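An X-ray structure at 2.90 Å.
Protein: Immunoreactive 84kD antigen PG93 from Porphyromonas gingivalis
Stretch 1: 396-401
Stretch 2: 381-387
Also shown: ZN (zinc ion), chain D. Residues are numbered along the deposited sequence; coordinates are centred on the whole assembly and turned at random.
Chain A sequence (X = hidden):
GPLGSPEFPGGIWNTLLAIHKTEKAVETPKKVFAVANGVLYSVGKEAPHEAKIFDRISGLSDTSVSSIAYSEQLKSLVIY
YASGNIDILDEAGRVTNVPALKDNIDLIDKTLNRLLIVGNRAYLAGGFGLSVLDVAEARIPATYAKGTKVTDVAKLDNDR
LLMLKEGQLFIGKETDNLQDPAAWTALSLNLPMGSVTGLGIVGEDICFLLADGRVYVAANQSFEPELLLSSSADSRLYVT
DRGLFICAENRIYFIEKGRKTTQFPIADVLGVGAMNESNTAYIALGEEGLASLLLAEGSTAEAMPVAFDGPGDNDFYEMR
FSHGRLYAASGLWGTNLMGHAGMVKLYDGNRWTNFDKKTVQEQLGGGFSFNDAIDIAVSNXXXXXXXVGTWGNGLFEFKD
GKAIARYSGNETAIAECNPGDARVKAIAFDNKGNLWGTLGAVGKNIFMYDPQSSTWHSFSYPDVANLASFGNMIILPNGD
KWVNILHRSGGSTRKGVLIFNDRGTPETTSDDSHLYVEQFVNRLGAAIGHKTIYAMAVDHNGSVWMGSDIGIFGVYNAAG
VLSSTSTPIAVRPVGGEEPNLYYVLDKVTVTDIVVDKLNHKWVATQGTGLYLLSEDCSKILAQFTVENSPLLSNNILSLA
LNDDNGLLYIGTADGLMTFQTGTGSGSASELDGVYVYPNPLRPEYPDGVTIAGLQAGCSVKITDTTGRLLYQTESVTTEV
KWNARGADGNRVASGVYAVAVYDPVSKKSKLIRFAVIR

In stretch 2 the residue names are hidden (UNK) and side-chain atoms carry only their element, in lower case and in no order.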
# COMPACT_ATOMS: atom_id res chain seq x y z
N PHE A 396 -12.14 -19.51 -10.46
CA PHE A 396 -12.17 -18.81 -11.73
C PHE A 396 -10.98 -19.19 -12.58
O PHE A 396 -9.87 -19.35 -12.07
CB PHE A 396 -12.24 -17.30 -11.51
CG PHE A 396 -13.58 -16.81 -11.00
CD1 PHE A 396 -14.52 -16.27 -11.88
CD2 PHE A 396 -13.90 -16.87 -9.65
CE1 PHE A 396 -15.76 -15.81 -11.41
CE2 PHE A 396 -15.16 -16.44 -9.18
CZ PHE A 396 -16.06 -15.88 -10.06
N GLU A 397 -11.23 -19.38 -13.88
CA GLU A 397 -10.21 -19.73 -14.86
C GLU A 397 -9.97 -18.54 -15.75
O GLU A 397 -10.92 -18.00 -16.34
CB GLU A 397 -10.63 -20.96 -15.68
CG GLU A 397 -9.51 -21.53 -16.53
CD GLU A 397 -9.70 -22.91 -17.13
OE1 GLU A 397 -10.74 -23.55 -16.85
OE2 GLU A 397 -8.79 -23.37 -17.86
N PHE A 398 -8.71 -18.14 -15.85
CA PHE A 398 -8.28 -17.07 -16.74
C PHE A 398 -7.43 -17.69 -17.83
O PHE A 398 -6.69 -18.64 -17.57
CB PHE A 398 -7.56 -15.97 -15.97
CG PHE A 398 -8.48 -15.16 -15.10
CD1 PHE A 398 -9.00 -13.95 -15.54
CD2 PHE A 398 -8.84 -15.60 -13.83
CE1 PHE A 398 -9.87 -13.20 -14.74
CE2 PHE A 398 -9.71 -14.86 -13.03
CZ PHE A 398 -10.21 -13.66 -13.48
N LYS A 399 -7.64 -17.23 -19.08
CA LYS A 399 -6.92 -17.74 -20.25
C LYS A 399 -6.86 -16.66 -21.34
O LYS A 399 -7.89 -16.14 -21.79
CB LYS A 399 -7.59 -19.04 -20.75
CG LYS A 399 -6.87 -19.77 -21.88
CD LYS A 399 -5.81 -20.76 -21.42
CE LYS A 399 -5.12 -21.46 -22.57
NZ LYS A 399 -4.20 -20.55 -23.31
N ASP A 400 -5.61 -16.31 -21.74
CA ASP A 400 -5.27 -15.34 -22.78
C ASP A 400 -5.95 -13.95 -22.59
O ASP A 400 -6.52 -13.39 -23.53
CB ASP A 400 -5.55 -15.90 -24.19
CG ASP A 400 -4.45 -16.83 -24.67
OD1 ASP A 400 -4.62 -18.06 -24.55
OD2 ASP A 400 -3.39 -16.33 -25.13
N GLY A 401 -5.83 -13.41 -21.37
CA GLY A 401 -6.32 -12.08 -21.01
C GLY A 401 -7.81 -11.88 -20.81
O GLY A 401 -8.29 -10.74 -20.86
N UNK A 381 4.58 -23.20 -17.66
CA UNK A 381 4.61 -23.10 -19.11
C UNK A 381 3.62 -22.15 -19.76
O UNK A 381 3.93 -21.58 -20.82
N UNK A 382 2.41 -21.96 -19.18
CA UNK A 382 1.43 -21.05 -19.78
C UNK A 382 1.16 -19.85 -18.82
O UNK A 382 0.28 -19.94 -17.96
c UNK A 382 0.14 -21.79 -20.19
o UNK A 382 -0.43 -19.95 -21.60
o UNK A 382 -1.76 -21.70 -21.65
c UNK A 382 -0.74 -21.10 -21.23
N UNK A 383 1.91 -18.72 -18.95
CA UNK A 383 1.68 -17.56 -18.07
C UNK A 383 0.27 -16.99 -18.10
O UNK A 383 -0.18 -16.51 -17.06
c UNK A 383 3.03 -16.95 -19.97
c UNK A 383 2.66 -16.50 -18.60
c UNK A 383 2.99 -18.45 -19.91
N UNK A 384 -0.41 -17.01 -19.27
CA UNK A 384 -1.75 -16.45 -19.40
C UNK A 384 -2.81 -17.43 -18.90
O UNK A 384 -3.97 -17.06 -18.84
o UNK A 384 -2.16 -17.81 -22.28
o UNK A 384 -0.61 -16.27 -22.67
c UNK A 384 -1.55 -16.75 -21.98
c UNK A 384 -2.07 -15.93 -20.81
N UNK A 385 -2.41 -18.63 -18.47
CA UNK A 385 -3.31 -19.63 -17.93
C UNK A 385 -3.12 -19.72 -16.43
O UNK A 385 -2.14 -20.30 -15.95
n UNK A 385 -3.83 -23.37 -18.12
c UNK A 385 -3.11 -21.00 -18.62
c UNK A 385 -4.16 -22.03 -18.30
c UNK A 385 -5.51 -21.90 -18.17
c UNK A 385 -4.97 -24.00 -17.86
n UNK A 385 -6.01 -23.15 -17.89
N UNK A 386 -4.03 -19.10 -15.68
CA UNK A 386 -4.00 -19.10 -14.23
C UNK A 386 -5.41 -19.22 -13.69
O UNK A 386 -6.37 -18.91 -14.39
c UNK A 386 -3.29 -17.84 -13.66
c UNK A 386 -5.36 -14.64 -13.55
c UNK A 386 -4.96 -14.01 -14.71
c UNK A 386 -3.89 -16.50 -14.03
c UNK A 386 -4.05 -14.61 -15.54
c UNK A 386 -3.50 -15.85 -15.20
c UNK A 386 -4.82 -15.89 -13.21
N UNK A 387 -5.52 -19.68 -12.43
CA UNK A 387 -6.77 -19.84 -11.69
C UNK A 387 -6.83 -18.87 -10.51
O UNK A 387 -5.78 -18.46 -9.98
c UNK A 387 -8.82 -22.50 -12.39
c UNK A 387 -9.29 -23.40 -13.35
c UNK A 387 -7.04 -23.83 -14.03
c UNK A 387 -7.45 -22.26 -12.24
c UNK A 387 -8.39 -24.06 -14.16
c UNK A 387 -6.57 -22.95 -13.06
c UNK A 387 -6.95 -21.29 -11.20
ZN ZN D . -2.28 -19.90 -22.75

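Position 381 has no side-chain atoms and touches nothing on stretch 1. Its phi of 87° and psi of -32° would jam a CB against the carbonyl O of the preceding residue, so this is Gly-381.

Position 382 carries two carbons, the second bearing two oxygens, a short carboxylate that meets the amine of Lys-399 and the zinc ion. This is Asp-382. A short carboxylate supplies anionic oxygen for zinc, here through both atoms, OD1 and OD2 of Asp-382 each lying 2.2 Å from ZN. OD1 of Asp-382 lies 3.2 Å from NZ of Lys-399, which binds the same metal.

At position 383 three carbons close a ring onto the backbone N, out of reach of stretch 1. This is Pro-383, whose phi of -58° suits the second place of the type I turn that begins at Asp-382.

Position 384 again has two carbons, the second carrying two oxygens; they approach Lys-399 and Asp-400, and one oxygen binds zinc. This is Asp-384, its carboxylate again supplying anionic oxygen: OD2 of Asp-384 is 2.1 Å from ZN. OD2 of Asp-384 is also 3.4 Å from OD1 of Asp-400, a pairing of two acceptors that gains no hydrogen bond. The backbone contributes too: Asp-384 O accepts a weak bond from Asp-400 N at 3.4 Å.

Position 385 has one carbon and then a five-membered ring of three carbons and two nitrogens, and one ring nitrogen faces OE2 of Glu-397. Such a ring is found only in histidine: His-385. The turn closes here, His-385 N donating to Asp-382 O at 3.0 Å. The ring reaches across the strands, and NE2 of His-385 donates to OE2 of Glu-397 at 2.8 Å, close to the ring plane where an N-H points.

Position 386 shows one carbon and a six-carbon ring with no oxygen, with CB of Phe-398 over one face: Phe-386. CB of Phe-398 lies 3.5 Å from CZ of Phe-386, making a CH-pi contact. The two phenyl planes are near parallel but slid apart, so the rings barely overlap. Such a flat, apolar ring suits this buried site.

Position 387 has the same one carbon and six-carbon ring, with CG of Glu-397 over its face: Phe-387. CG of Glu-397 is 4.0 Å from the Phe-387 ring centroid, so the aliphatic part of an acidic side chain packs on the aromatic surface.

The contact joins an antiparallel strand pairing to a metal site. Phe-398 N donates to Phe-386 O at 2.9 Å, and Phe-386 N returns the bond to Phe-398 O at 3.3 Å. Alternation puts Phe-398 and Phe-386 on one face of the sheet, Glu-397 and Phe-387 on the other. Beyond the paired strands, zinc ties the two aspartates of the turn to Lys-399: NZ of Lys-399 is 2.1 Å from ZN and 2.8 Å from OD1 of Asp-400.

Stretch 2 381-387: GDPDHFF
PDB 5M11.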